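Local coordinates for uncharacterized protein (Enterococcus faecalis, PDB 3CLQ) that is of unknown function but belongs to the AllG family, named for an oxamate carbamoyltransferase subunit, and so may take part in related carbamoyl-transfer chemistry, at residues 236-241 and 308-313; 23-28 and 175-180; 19-24 and 243-248; 113-118 and 126-131; 192-197 and 229-234. One frame throughout, in Å; residues are numbered along the deposited sequence.

Contact 1 (236-241 and 308-313)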
# COMPACT_ATOMS: atom_id res chain seq x y z
N THR B 236 9.17 3.60 12.70
CA THR B 236 9.15 4.88 12.03
C THR B 236 7.89 5.66 12.41
O THR B 236 7.94 6.85 12.68
CB THR B 236 9.27 4.69 10.52
OG1 THR B 236 10.28 3.71 10.23
CG2 THR B 236 9.63 6.00 9.82
N TRP B 237 6.75 4.99 12.46
CA TRP B 237 5.54 5.72 12.78
C TRP B 237 5.47 6.12 14.25
O TRP B 237 4.95 7.17 14.60
CB TRP B 237 4.31 4.93 12.33
CG TRP B 237 4.45 4.40 10.92
CD1 TRP B 237 4.25 3.09 10.50
CD2 TRP B 237 4.85 5.13 9.75
NE1 TRP B 237 4.48 2.98 9.14
CE2 TRP B 237 4.85 4.21 8.66
CE3 TRP B 237 5.18 6.47 9.52
CZ2 TRP B 237 5.17 4.61 7.34
CZ3 TRP B 237 5.52 6.86 8.23
CH2 TRP B 237 5.51 5.92 7.15
N MSE B 238 6.04 5.30 15.11
CA MSE B 238 6.08 5.62 16.54
C MSE B 238 6.83 6.92 16.69
O MSE B 238 6.42 7.83 17.43
CB MSE B 238 6.75 4.50 17.35
CG MSE B 238 5.89 3.25 17.41
SE MSE B 238 6.76 1.64 18.11
CE MSE B 238 5.44 0.30 17.50
N GLY B 239 7.92 7.00 15.93
CA GLY B 239 8.82 8.14 16.02
C GLY B 239 8.15 9.39 15.50
O GLY B 239 8.33 10.48 16.07
N ALA B 240 7.39 9.22 14.42
CA ALA B 240 6.59 10.27 13.86
C ALA B 240 5.64 10.79 14.91
O ALA B 240 5.64 11.99 15.21
CB ALA B 240 5.81 9.75 12.69
N ALA B 241 4.83 9.89 15.46
CA ALA B 241 3.85 10.26 16.49
C ALA B 241 4.51 10.94 17.71
O ALA B 241 3.99 11.94 18.24
CB ALA B 241 3.02 9.06 16.91
N ALA B 308 1.99 2.54 21.76
CA ALA B 308 0.67 3.09 22.01
C ALA B 308 0.67 4.59 21.79
O ALA B 308 -0.34 5.25 21.97
CB ALA B 308 0.23 2.77 23.44
N ILE B 309 1.82 5.14 21.41
CA ILE B 309 1.91 6.56 21.14
C ILE B 309 1.10 6.79 19.87
O ILE B 309 0.57 7.86 19.60
CB ILE B 309 3.38 7.00 20.93
CG1 ILE B 309 3.49 8.52 20.88
CG2 ILE B 309 4.01 6.32 19.70
CD1 ILE B 309 3.53 9.14 22.24
N THR B 310 1.05 5.74 19.10
CA THR B 310 0.30 5.64 17.90
C THR B 310 -1.21 5.98 18.09
O THR B 310 -1.75 6.86 17.43
CB THR B 310 0.56 4.22 17.36
OG1 THR B 310 1.80 4.22 16.63
CG2 THR B 310 -0.54 3.73 16.51
N GLU B 311 -1.89 5.28 18.98
CA GLU B 311 -3.24 5.67 19.28
C GLU B 311 -3.30 7.00 20.02
O GLU B 311 -4.32 7.70 19.95
CB GLU B 311 -3.96 4.57 20.05
CG GLU B 311 -3.05 3.40 20.34
CD GLU B 311 -3.37 2.19 19.47
OE1 GLU B 311 -4.54 2.03 19.09
OE2 GLU B 311 -2.44 1.39 19.19
N THR B 312 -2.21 7.37 20.72
CA THR B 312 -2.17 8.69 21.36
C THR B 312 -2.26 9.77 20.30
O THR B 312 -2.77 10.84 20.58
CB THR B 312 -0.91 8.98 22.24
OG1 THR B 312 -0.80 8.02 23.28
CG2 THR B 312 -1.03 10.34 22.89
N TYR B 313 -1.73 9.48 19.11
CA TYR B 313 -1.67 10.39 17.96
C TYR B 313 -2.96 10.42 17.14
O TYR B 313 -3.30 11.43 16.54
CB TYR B 313 -0.53 9.97 17.02
CG TYR B 313 -0.40 10.86 15.78
CD1 TYR B 313 0.13 12.14 15.86
CD2 TYR B 313 -0.83 10.42 14.54
CE1 TYR B 313 0.23 12.96 14.74
CE2 TYR B 313 -0.74 11.21 13.41
CZ TYR B 313 -0.20 12.47 13.51
OH TYR B 313 -0.09 13.25 12.37

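Contact 2 (23-28 and 175-180)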
# COMPACT_ATOMS: atom_id res chain seq x y z
N GLN B 23 -0.54 20.07 13.32
CA GLN B 23 0.33 20.76 12.37
C GLN B 23 1.81 20.38 12.40
O GLN B 23 2.57 20.82 11.54
CB GLN B 23 0.19 22.26 12.54
CG GLN B 23 -1.21 22.71 12.32
CD GLN B 23 -1.35 24.21 12.38
OE1 GLN B 23 -2.35 24.77 11.92
NE2 GLN B 23 -0.36 24.88 12.96
N SER B 24 2.24 19.61 13.40
CA SER B 24 3.59 19.08 13.37
C SER B 24 3.79 18.35 12.07
O SER B 24 2.86 17.76 11.52
CB SER B 24 3.81 18.10 14.49
OG SER B 24 3.87 18.80 15.70
N LYS B 25 5.03 18.37 11.58
CA LYS B 25 5.35 17.70 10.35
C LYS B 25 6.69 17.02 10.52
O LYS B 25 7.72 17.56 10.17
CB LYS B 25 5.37 18.70 9.20
CG LYS B 25 4.63 18.23 7.97
CD LYS B 25 3.89 19.38 7.25
CE LYS B 25 4.79 20.13 6.30
NZ LYS B 25 5.56 19.25 5.36
N PRO B 26 6.66 15.80 11.06
CA PRO B 26 7.83 14.96 11.32
C PRO B 26 8.55 14.55 10.04
O PRO B 26 7.95 13.90 9.17
CB PRO B 26 7.22 13.71 11.96
CG PRO B 26 5.86 14.11 12.37
CD PRO B 26 5.40 15.14 11.43
N ILE B 27 9.83 14.93 9.94
CA ILE B 27 10.67 14.59 8.78
C ILE B 27 11.79 13.63 9.17
O ILE B 27 12.55 13.88 10.11
CB ILE B 27 11.30 15.85 8.14
CG1 ILE B 27 10.21 16.90 7.84
CG2 ILE B 27 12.09 15.48 6.87
CD1 ILE B 27 9.12 16.44 6.88
N LEU B 28 11.88 12.52 8.46
CA LEU B 28 12.96 11.59 8.73
C LEU B 28 14.17 12.20 8.09
O LEU B 28 14.21 12.31 6.85
CB LEU B 28 12.68 10.23 8.12
CG LEU B 28 13.87 9.29 8.19
CD1 LEU B 28 14.39 9.15 9.64
CD2 LEU B 28 13.47 7.96 7.66
N ASP B 175 9.30 12.95 4.31
CA ASP B 175 8.15 13.48 5.03
C ASP B 175 7.27 12.37 5.57
O ASP B 175 6.64 11.63 4.84
CB ASP B 175 7.33 14.41 4.12
CG ASP B 175 6.10 14.97 4.81
OD1 ASP B 175 5.79 14.58 5.97
OD2 ASP B 175 5.44 15.81 4.17
N LEU B 176 7.22 12.27 6.88
CA LEU B 176 6.60 11.13 7.47
C LEU B 176 5.09 11.30 7.57
O LEU B 176 4.34 10.35 7.38
CB LEU B 176 7.24 10.88 8.81
CG LEU B 176 8.30 9.78 8.95
CD1 LEU B 176 8.98 9.37 7.65
CD2 LEU B 176 9.32 10.17 10.02
N ARG B 177 4.62 12.51 7.85
CA ARG B 177 3.19 12.68 7.94
C ARG B 177 2.54 12.46 6.59
O ARG B 177 1.45 11.94 6.51
CB ARG B 177 2.80 14.04 8.50
CG ARG B 177 1.34 14.11 8.89
CD ARG B 177 0.94 15.51 9.25
NE ARG B 177 0.96 16.39 8.08
CZ ARG B 177 0.79 17.71 8.12
NH1 ARG B 177 0.59 18.33 9.28
NH2 ARG B 177 0.82 18.42 7.01
N LEU B 178 3.21 12.84 5.53
CA LEU B 178 2.69 12.51 4.22
C LEU B 178 2.62 10.99 4.02
O LEU B 178 1.59 10.46 3.60
CB LEU B 178 3.53 13.16 3.11
CG LEU B 178 3.10 12.86 1.67
CD1 LEU B 178 1.71 13.41 1.33
CD2 LEU B 178 4.15 13.37 0.68
N MSE B 179 3.71 10.29 4.32
CA MSE B 179 3.76 8.87 4.02
C MSE B 179 2.72 8.12 4.85
O MSE B 179 2.06 7.20 4.39
CB MSE B 179 5.16 8.31 4.23
CG MSE B 179 5.36 6.94 3.64
SE MSE B 179 7.26 6.39 3.61
CE MSE B 179 7.86 7.41 2.04
N LEU B 180 2.55 8.57 6.06
CA LEU B 180 1.59 7.99 6.94
C LEU B 180 0.23 8.31 6.41
O LEU B 180 -0.61 7.47 6.33
CB LEU B 180 1.80 8.58 8.31
CG LEU B 180 0.86 8.11 9.37
CD1 LEU B 180 1.59 7.94 10.61
CD2 LEU B 180 -0.21 9.07 9.55

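Contact 3 (19-24 and 243-248)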
# COMPACT_ATOMS: atom_id res chain seq x y z
N THR B 19 -3.54 21.82 18.12
CA THR B 19 -3.08 22.49 16.91
C THR B 19 -1.62 22.21 16.69
O THR B 19 -1.19 22.10 15.55
CB THR B 19 -3.31 24.01 16.92
OG1 THR B 19 -4.71 24.28 16.92
CG2 THR B 19 -2.74 24.64 15.65
N ARG B 20 -0.84 22.08 17.75
CA ARG B 20 0.55 21.74 17.55
C ARG B 20 0.63 20.33 16.97
O ARG B 20 1.19 20.12 15.91
CB ARG B 20 1.36 21.87 18.81
CG ARG B 20 1.47 23.29 19.30
CD ARG B 20 2.66 23.42 20.22
NE ARG B 20 3.41 24.62 19.90
CZ ARG B 20 4.74 24.74 19.98
NH1 ARG B 20 5.50 23.73 20.37
NH2 ARG B 20 5.29 25.90 19.66
N ILE B 21 -0.00 19.39 17.64
CA ILE B 21 0.01 18.00 17.23
C ILE B 21 -0.38 17.86 15.76
O ILE B 21 0.35 17.27 14.97
CB ILE B 21 -0.95 17.22 18.12
CG1 ILE B 21 -0.49 17.34 19.58
CG2 ILE B 21 -1.09 15.75 17.68
CD1 ILE B 21 -1.55 16.90 20.61
N ILE B 22 -1.52 18.43 15.40
CA ILE B 22 -2.02 18.28 14.02
C ILE B 22 -1.08 18.90 13.01
O ILE B 22 -0.83 18.32 11.94
CB ILE B 22 -3.41 18.93 13.87
CG1 ILE B 22 -4.49 18.04 14.49
CG2 ILE B 22 -3.73 19.25 12.40
CD1 ILE B 22 -5.78 18.79 14.77
N GLN B 23 -0.54 20.07 13.32
CA GLN B 23 0.33 20.76 12.37
C GLN B 23 1.81 20.38 12.40
O GLN B 23 2.57 20.82 11.54
CB GLN B 23 0.19 22.26 12.54
CG GLN B 23 -1.21 22.71 12.32
CD GLN B 23 -1.35 24.21 12.38
OE1 GLN B 23 -2.35 24.77 11.92
NE2 GLN B 23 -0.36 24.88 12.96
N SER B 24 2.24 19.61 13.40
CA SER B 24 3.59 19.08 13.37
C SER B 24 3.79 18.35 12.07
O SER B 24 2.86 17.76 11.52
CB SER B 24 3.81 18.10 14.49
OG SER B 24 3.87 18.80 15.70
N CYS B 243 7.22 12.57 17.77
CA CYS B 243 7.63 13.88 17.32
C CYS B 243 6.47 14.88 17.32
O CYS B 243 6.61 15.98 17.83
CB CYS B 243 8.27 13.77 15.96
SG CYS B 243 8.74 15.35 15.21
N ALA B 244 5.32 14.49 16.77
CA ALA B 244 4.13 15.35 16.82
C ALA B 244 3.61 15.57 18.25
O ALA B 244 3.48 16.70 18.72
CB ALA B 244 3.04 14.77 15.95
N LEU B 245 3.32 14.48 18.95
CA LEU B 245 2.87 14.56 20.34
C LEU B 245 3.72 15.47 21.26
O LEU B 245 3.18 16.34 21.96
CB LEU B 245 2.75 13.17 20.93
CG LEU B 245 1.38 12.50 20.87
CD1 LEU B 245 0.33 13.51 20.46
CD2 LEU B 245 1.36 11.29 19.97
N ASP B 246 5.04 15.30 21.25
CA ASP B 246 5.91 16.16 22.08
C ASP B 246 5.73 17.65 21.83
O ASP B 246 5.99 18.47 22.73
CB ASP B 246 7.37 15.82 21.88
CG ASP B 246 7.76 14.53 22.54
OD1 ASP B 246 6.88 13.84 23.13
OD2 ASP B 246 8.96 14.20 22.47
N ALA B 247 5.31 18.01 20.62
CA ALA B 247 5.13 19.42 20.31
C ALA B 247 3.83 19.93 20.89
O ALA B 247 3.64 21.13 21.03
CB ALA B 247 5.20 19.68 18.84
N GLY B 248 2.95 19.00 21.22
CA GLY B 248 1.73 19.31 21.96
C GLY B 248 1.87 19.20 23.48
O GLY B 248 0.90 19.38 24.20

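Contact 4 (113-118 and 126-131)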
# COMPACT_ATOMS: atom_id res chain seq x y z
N MSE B 113 23.17 1.00 19.27
CA MSE B 113 22.11 0.73 18.32
C MSE B 113 21.90 1.97 17.47
O MSE B 113 22.11 3.09 17.94
CB MSE B 113 20.83 0.35 19.02
CG MSE B 113 20.93 -1.01 19.64
SE MSE B 113 19.44 -1.40 20.82
CE MSE B 113 20.48 -2.28 22.21
N TYR B 114 21.51 1.76 16.21
CA TYR B 114 21.18 2.88 15.35
C TYR B 114 19.74 3.29 15.59
O TYR B 114 18.90 2.44 15.85
CB TYR B 114 21.40 2.50 13.89
CG TYR B 114 22.78 2.85 13.46
CD1 TYR B 114 23.86 2.03 13.80
CD2 TYR B 114 23.03 4.02 12.75
CE1 TYR B 114 25.17 2.38 13.43
CE2 TYR B 114 24.33 4.36 12.37
CZ TYR B 114 25.39 3.54 12.72
OH TYR B 114 26.66 3.88 12.36
N VAL B 115 19.48 4.60 15.53
CA VAL B 115 18.12 5.14 15.67
C VAL B 115 17.75 6.04 14.48
O VAL B 115 18.63 6.62 13.87
CB VAL B 115 17.95 5.94 17.00
CG1 VAL B 115 17.92 5.01 18.19
CG2 VAL B 115 19.05 7.00 17.17
N HIS B 116 16.44 6.12 14.16
CA HIS B 116 15.91 7.13 13.22
C HIS B 116 16.09 8.50 13.84
O HIS B 116 15.82 8.68 15.02
CB HIS B 116 14.39 7.01 13.03
CG HIS B 116 13.92 5.68 12.54
ND1 HIS B 116 14.09 4.52 13.26
CD2 HIS B 116 13.21 5.34 11.44
CE1 HIS B 116 13.55 3.51 12.60
NE2 HIS B 116 13.01 3.99 11.49
N ILE B 117 16.51 9.49 13.07
CA ILE B 117 16.48 10.84 13.59
C ILE B 117 15.38 11.59 12.87
O ILE B 117 15.48 11.81 11.66
CB ILE B 117 17.78 11.56 13.34
CG1 ILE B 117 18.95 10.66 13.69
CG2 ILE B 117 17.82 12.81 14.16
CD1 ILE B 117 20.17 10.92 12.82
N ILE B 118 14.35 11.97 13.62
CA ILE B 118 13.13 12.53 13.06
C ILE B 118 12.95 13.92 13.62
O ILE B 118 12.95 14.10 14.83
CB ILE B 118 11.91 11.66 13.45
CG1 ILE B 118 11.98 10.29 12.77
CG2 ILE B 118 10.60 12.32 13.05
CD1 ILE B 118 11.01 9.32 13.37
N THR B 126 13.02 17.18 18.02
CA THR B 126 13.47 15.91 17.45
C THR B 126 12.99 14.72 18.29
O THR B 126 12.95 14.79 19.52
CB THR B 126 15.02 15.86 17.37
OG1 THR B 126 15.52 16.99 16.66
CG2 THR B 126 15.47 14.61 16.68
N ALA B 127 12.65 13.62 17.63
CA ALA B 127 12.42 12.37 18.35
C ALA B 127 13.32 11.30 17.77
O ALA B 127 13.93 11.50 16.72
CB ALA B 127 11.00 11.95 18.25
N PHE B 128 13.41 10.16 18.46
CA PHE B 128 14.26 9.06 18.04
C PHE B 128 13.58 7.71 18.31
O PHE B 128 12.84 7.58 19.30
CB PHE B 128 15.55 9.08 18.87
CG PHE B 128 16.28 10.40 18.86
CD1 PHE B 128 17.17 10.71 17.84
CD2 PHE B 128 16.11 11.31 19.90
CE1 PHE B 128 17.87 11.92 17.84
CE2 PHE B 128 16.79 12.53 19.90
CZ PHE B 128 17.67 12.84 18.86
N THR B 129 13.84 6.72 17.47
CA THR B 129 13.53 5.30 17.78
C THR B 129 14.53 4.42 17.12
O THR B 129 15.10 4.79 16.11
CB THR B 129 12.15 4.78 17.29
OG1 THR B 129 11.64 5.55 16.19
CG2 THR B 129 11.16 4.77 18.40
N ASN B 130 14.71 3.22 17.66
CA ASN B 130 15.60 2.25 17.06
C ASN B 130 14.92 1.64 15.86
O ASN B 130 13.78 1.98 15.53
CB ASN B 130 15.93 1.13 18.03
CG ASN B 130 14.75 0.24 18.27
OD1 ASN B 130 13.78 0.29 17.52
ND2 ASN B 130 14.80 -0.56 19.34
N LEU B 131 15.65 0.73 15.22
CA LEU B 131 15.20 0.05 14.02
C LEU B 131 14.58 -1.29 14.35
O LEU B 131 14.88 -1.90 15.37
CB LEU B 131 16.37 -0.16 13.07
CG LEU B 131 16.86 1.07 12.31
CD1 LEU B 131 17.28 2.16 13.29
CD2 LEU B 131 18.02 0.67 11.43

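Contact 5 (192-197 and 229-234)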
# COMPACT_ATOMS: atom_id res chain seq x y z
N ASN B 192 -0.37 -2.30 14.10
CA ASN B 192 -0.36 -3.74 13.85
C ASN B 192 -0.11 -4.14 12.39
O ASN B 192 0.60 -5.11 12.12
CB ASN B 192 -1.68 -4.33 14.31
CG ASN B 192 -1.92 -4.10 15.79
OD1 ASN B 192 -1.26 -4.73 16.63
ND2 ASN B 192 -2.87 -3.19 16.13
N ARG B 193 -0.69 -3.40 11.45
CA ARG B 193 -0.49 -3.67 10.04
C ARG B 193 0.31 -2.50 9.44
O ARG B 193 -0.15 -1.36 9.44
CB ARG B 193 -1.83 -3.94 9.33
CG ARG B 193 -1.92 -3.47 7.89
CD ARG B 193 -3.12 -4.02 7.11
NE ARG B 193 -2.85 -5.40 6.73
CZ ARG B 193 -2.71 -5.87 5.49
NH1 ARG B 193 -2.84 -5.09 4.44
NH2 ARG B 193 -2.46 -7.15 5.32
N ASN B 194 1.51 -2.80 8.94
CA ASN B 194 2.47 -1.78 8.52
C ASN B 194 2.99 -2.02 7.12
O ASN B 194 3.97 -1.39 6.70
CB ASN B 194 3.67 -1.73 9.49
CG ASN B 194 3.32 -1.08 10.83
OD1 ASN B 194 2.85 0.07 10.86
ND2 ASN B 194 3.56 -1.79 11.92
N VAL B 195 2.30 -2.91 6.40
CA VAL B 195 2.77 -3.39 5.10
C VAL B 195 2.97 -2.25 4.10
O VAL B 195 4.04 -2.13 3.47
CB VAL B 195 1.83 -4.44 4.45
CG1 VAL B 195 2.65 -5.38 3.54
CG2 VAL B 195 1.12 -5.24 5.50
N ALA B 196 1.92 -1.44 3.96
CA ALA B 196 1.93 -0.35 2.98
C ALA B 196 3.05 0.65 3.31
O ALA B 196 3.88 0.96 2.46
CB ALA B 196 0.62 0.34 2.97
N GLY B 197 3.07 1.10 4.56
CA GLY B 197 4.08 2.03 5.04
C GLY B 197 5.47 1.48 4.83
O GLY B 197 6.38 2.20 4.43
N SER B 229 10.31 -9.12 6.58
CA SER B 229 9.23 -8.89 7.49
C SER B 229 8.58 -7.61 7.05
O SER B 229 9.23 -6.74 6.50
CB SER B 229 9.79 -8.77 8.91
OG SER B 229 8.95 -8.00 9.74
N ASP B 230 7.29 -7.49 7.31
CA ASP B 230 6.62 -6.26 6.91
C ASP B 230 6.65 -5.21 8.02
O ASP B 230 5.93 -4.24 7.95
CB ASP B 230 5.20 -6.54 6.40
CG ASP B 230 4.28 -7.04 7.48
OD1 ASP B 230 3.06 -7.26 7.18
OD2 ASP B 230 4.77 -7.20 8.62
N TYR B 231 7.51 -5.39 9.01
CA TYR B 231 7.50 -4.51 10.16
C TYR B 231 8.51 -3.36 10.12
O TYR B 231 8.61 -2.58 11.06
CB TYR B 231 7.74 -5.32 11.44
CG TYR B 231 7.52 -4.52 12.71
CD1 TYR B 231 6.26 -4.00 13.02
CD2 TYR B 231 8.58 -4.26 13.58
CE1 TYR B 231 6.04 -3.25 14.18
CE2 TYR B 231 8.39 -3.51 14.75
CZ TYR B 231 7.11 -3.01 15.05
OH TYR B 231 6.93 -2.27 16.20
N PHE B 232 9.28 -3.25 9.06
CA PHE B 232 10.35 -2.25 9.06
C PHE B 232 9.96 -0.78 9.37
O PHE B 232 10.73 -0.06 9.97
CB PHE B 232 11.15 -2.31 7.75
CG PHE B 232 12.32 -1.42 7.77
CD1 PHE B 232 13.41 -1.73 8.60
CD2 PHE B 232 12.33 -0.23 7.07
CE1 PHE B 232 14.52 -0.89 8.69
CE2 PHE B 232 13.42 0.61 7.13
CZ PHE B 232 14.53 0.28 7.95
N SER B 233 8.78 -0.33 8.95
CA SER B 233 8.38 1.06 9.20
C SER B 233 7.62 1.28 10.53
O SER B 233 7.26 2.42 10.87
CB SER B 233 7.50 1.54 8.05
OG SER B 233 6.26 0.87 8.08
N GLY B 234 7.35 0.18 11.24
CA GLY B 234 6.63 0.25 12.51
C GLY B 234 7.24 1.27 13.44
O GLY B 234 6.57 2.21 13.87

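Contact 1 (236-241 and 308-313)
The methyl of Ala241 fits between two side chains of helix 309-313 that reach it from neighbouring turns, Ile309 and Tyr313. Its CB is directed at that helix and lies 3.7 Å from Tyr313 CB. It also touches the backbone, with Ala241 CB 3.8 Å from Ile309 O. Tyr313 holds CG anti to its backbone N (chi1 179°), so the ring leaves alongside helix 234-247. It meets the Ala241 methyl obliquely near its root, then passes on to Ala244 and to Arg177 of helix 176-183.

Ile309 packs through both of its branches. CG1 is anti to the backbone N (chi1 -171°) and reaches the Ala241 methyl. CG2 takes the crowded position between N and the carbonyl carbon and turns to the preceding turn of the partner helix, where Ile309 CG2 is 3.6 Å from Met238 O and 4.0 Å from Met238 CB. Met238, a selenomethionine, sets CG beside its own backbone N and then runs out extended. Its CG passes 4.3 Å from Thr310 OG1, and its chain continues to Tyr231 and Ser307.

The touching side chains are mostly apolar. Of the polar groups nearby, Thr312 OG1 returns to Ala308 O at 3.1 Å, so that carbonyl accepts two bonds, the other from Thr312 N. Glu311, on another side of the short helix, bonds to Gly317 N and weakly to His191 ND1. With segment axes 8.8 Å apart and inclined at 50°, this is oblique helix-helix packing in the buried core of the chain.

Contact 2 (23-28 and 175-180)
An antiparallel sheet edge running straight into a helix N-terminus defines this contact: the short strand 174-175 lies beside strand 26-33, and helix 176-183 starts at its end. Ile27 and Asp175 form a non-hydrogen-bonded pair with their CA atoms 4.7 Å apart. On the face they share, Ile27 CD1 turns back over the partner backbone, 3.6 Å from Asp175 CA.

The strand also uses the first turn of the helix. Leu176 N donates to Pro26 O at 2.9 Å (N-H...O 154°), meeting the carbonyl almost along its C=O axis (166°). Asp175 is the N-cap residue. Its carboxylate, anti to the backbone N, folds forward, and OD1 accepts from Leu178 N at 3.1 Å in a nearly straight bond (174°) that arrives from above the carboxylate plane. Asp175 thus ends the short strand and caps the helix through its side chain, while its neighbours fasten the edge by backbone bonds, Leu176 to Pro26 and Ile174 with Leu28.

OD2, the other carboxylate oxygen, faces Lys25. The salt bridge Lys25 NZ to Asp175 OD2 is long at 3.6 Å, and the ammonium has a stronger partner in Glu121. To get there the lysine chain bends repeatedly and crosses Arg177 at about a right angle, laying Lys25 CD over one guanidinium face near the rim, 3.2 Å from Arg177 NH2. The like charges stay apart, and the acidic neighbours probably ease their repulsion. Arg177 NH1 reaches back to Ile22 O in a weak hydrogen bond. Deeper in, Leu176 spreads its methyls under the strand, with Leu176 CD1 3.8 Å from Leu28 CB.

Contact 3 (19-24 and 243-248)
Arg20 is the first residue along 19-24 to meet the last part of helix 234-247. Its CB is directed at that helix, and CG lies beside the backbone N. The chain then bends at chi3 (135°), bringing the guanidinium edge-on to a backbone carbonyl of the partner segment: Arg20 NH1 donates to Ala247 O at 3.3 Å with an N-H...O angle of 165°. The oxygen lies near the guanidinium plane, although its position is less certain than most. Glu16 is a long, weak ion-pair partner of the same arginine.

Ile21 follows and supplies the apolar part. Both its branches, and the CD1 tip, gather round one methyl, with Ile21 CG2 3.8 Å from Leu245 CD1. Ile21 CG1 rests on Gly248 CA, also at 3.8 Å, where the glycine brings nothing bulkier than its backbone. The helices come closest here: Ile21 CA is 4.9 Å from Ala244 CA, and the segment axes pass within 7.5 Å at an antiparallel 157°.

Ser24, the first residue to leave the helix, aims its CB at the partner. Ser24 CB lies 3.7 Å from Ala244 CB, and Ser24 OG lies 3.5 Å from Ala247 CB. With OG beside its own backbone N, the hydroxyl donates back to Arg20 O at 3.0 Å from above the carbonyl plane, while Asn120 provides its partner outside the helices. Arg20 O thereby accepts from both the N and the OG of Ser24. The chemistry implies close approach through small alanine and glycine surfaces, with the serine hydroxyl held by Arg20 O and Asn120 and a less certain arginine bond at the rim.

Contact 4 (113-118 and 126-131)
Strands 114-120 and 126-130 form a beta hairpin at one side of a four-stranded antiparallel sheet, and His116 shows how a side chain can reinforce such a pairing. Its CB starts 3.9 Å from Thr129 O. CG lies beside the backbone N (chi1 -57°), which folds the ring back toward the neighbouring strand. His116 ND1 then donates to Thr129 O at 3.0 Å, a fairly straight bond (162°) close to the ring plane but arriving from above the carbonyl plane. The same oxygen accepts from His116 N at 2.7 Å, nearly along its C=O axis, so backbone and ring of one residue grip a single carbonyl. Farther out, His116 CE1 is 3.3 Å from the backbone oxygen Asn130 O, and it also nears Leu131 CG. At the tip, NE2 hydrogen-bonds to Thr236 OG1 of helix 234-247. Both ring nitrogens are thus engaged, which fixes the ring's rotation.

Nearer the turn, Ile118 and Ala127 form a regular hydrogen-bonded pair, with Ile118 N to Ala127 O at 3.2 Å and Ala127 N to Ile118 O at 2.9 Å. On the other face Ile117 and Phe128 run side by side, Ile117 CG2 lying 3.8 Å from Phe128 CE1.

Contact 5 (192-197 and 229-234)
This is loop-to-helix packing by van der Waals contact: the start of helix 195-210 leans on the loop that leads from helix 216-226 into helix 234-247. Asn194 stands at the N-cap position but makes no capping bond with its side chain. Instead its amide runs alongside Tyr231, pointing the same way, with Asn194 ND2 3.7 Å from Tyr231 CD1 and the two planes 61° apart. The amide nitrogen has a weak bond to His191 O, while Tyr231 OH bonds to Ser104.

The loop is shaped by its own bonds. Ser229 OG accepts from Tyr231 N at 3.1 Å, an ST turn, and a type I turn follows, closed by Gly234 N to Tyr231 O at 3.0 Å. Gly234 CA sits over one face of the tyrosine ring, toward its rim.

Asp230 meets Val195 through carbon and oxygen: Val195 CG2 is 3.3 Å from Asp230 OD1, and Val195 CG1 is 4.0 Å from Asp230 CB. Val195 also packs on Met186 of the second subunit. Ser233 OG, 3.4 Å from Gly197 C, finds its main partner in Ser198. Shape fit therefore joins the segments directly, while Ser198, bonding to Ser233 OG and Asp230 O, supplies a polar link.

In the fold
Helix 234-247 is the common element: its middle packs in contact 1, its last part in contact 3, and its start follows the loop of contact 5. Contacts 1, 3 and 4 are buried, with contact 1 deepest, about 5 Å from the chain centre; contacts 2 and 5 are partly exposed. Contacts 2 and 4 build the same sheet through neighbouring strands 26-33 and 114-120. Contact 1 relies on mostly apolar packing, contact 3 on small residues between antiparallel helices, and contact 4 on main-chain bonds with a histidine ring bond. Contact 2 adds charged side chains at the sheet edge. Contact 5, a van der Waals fit, alone borders the second subunit.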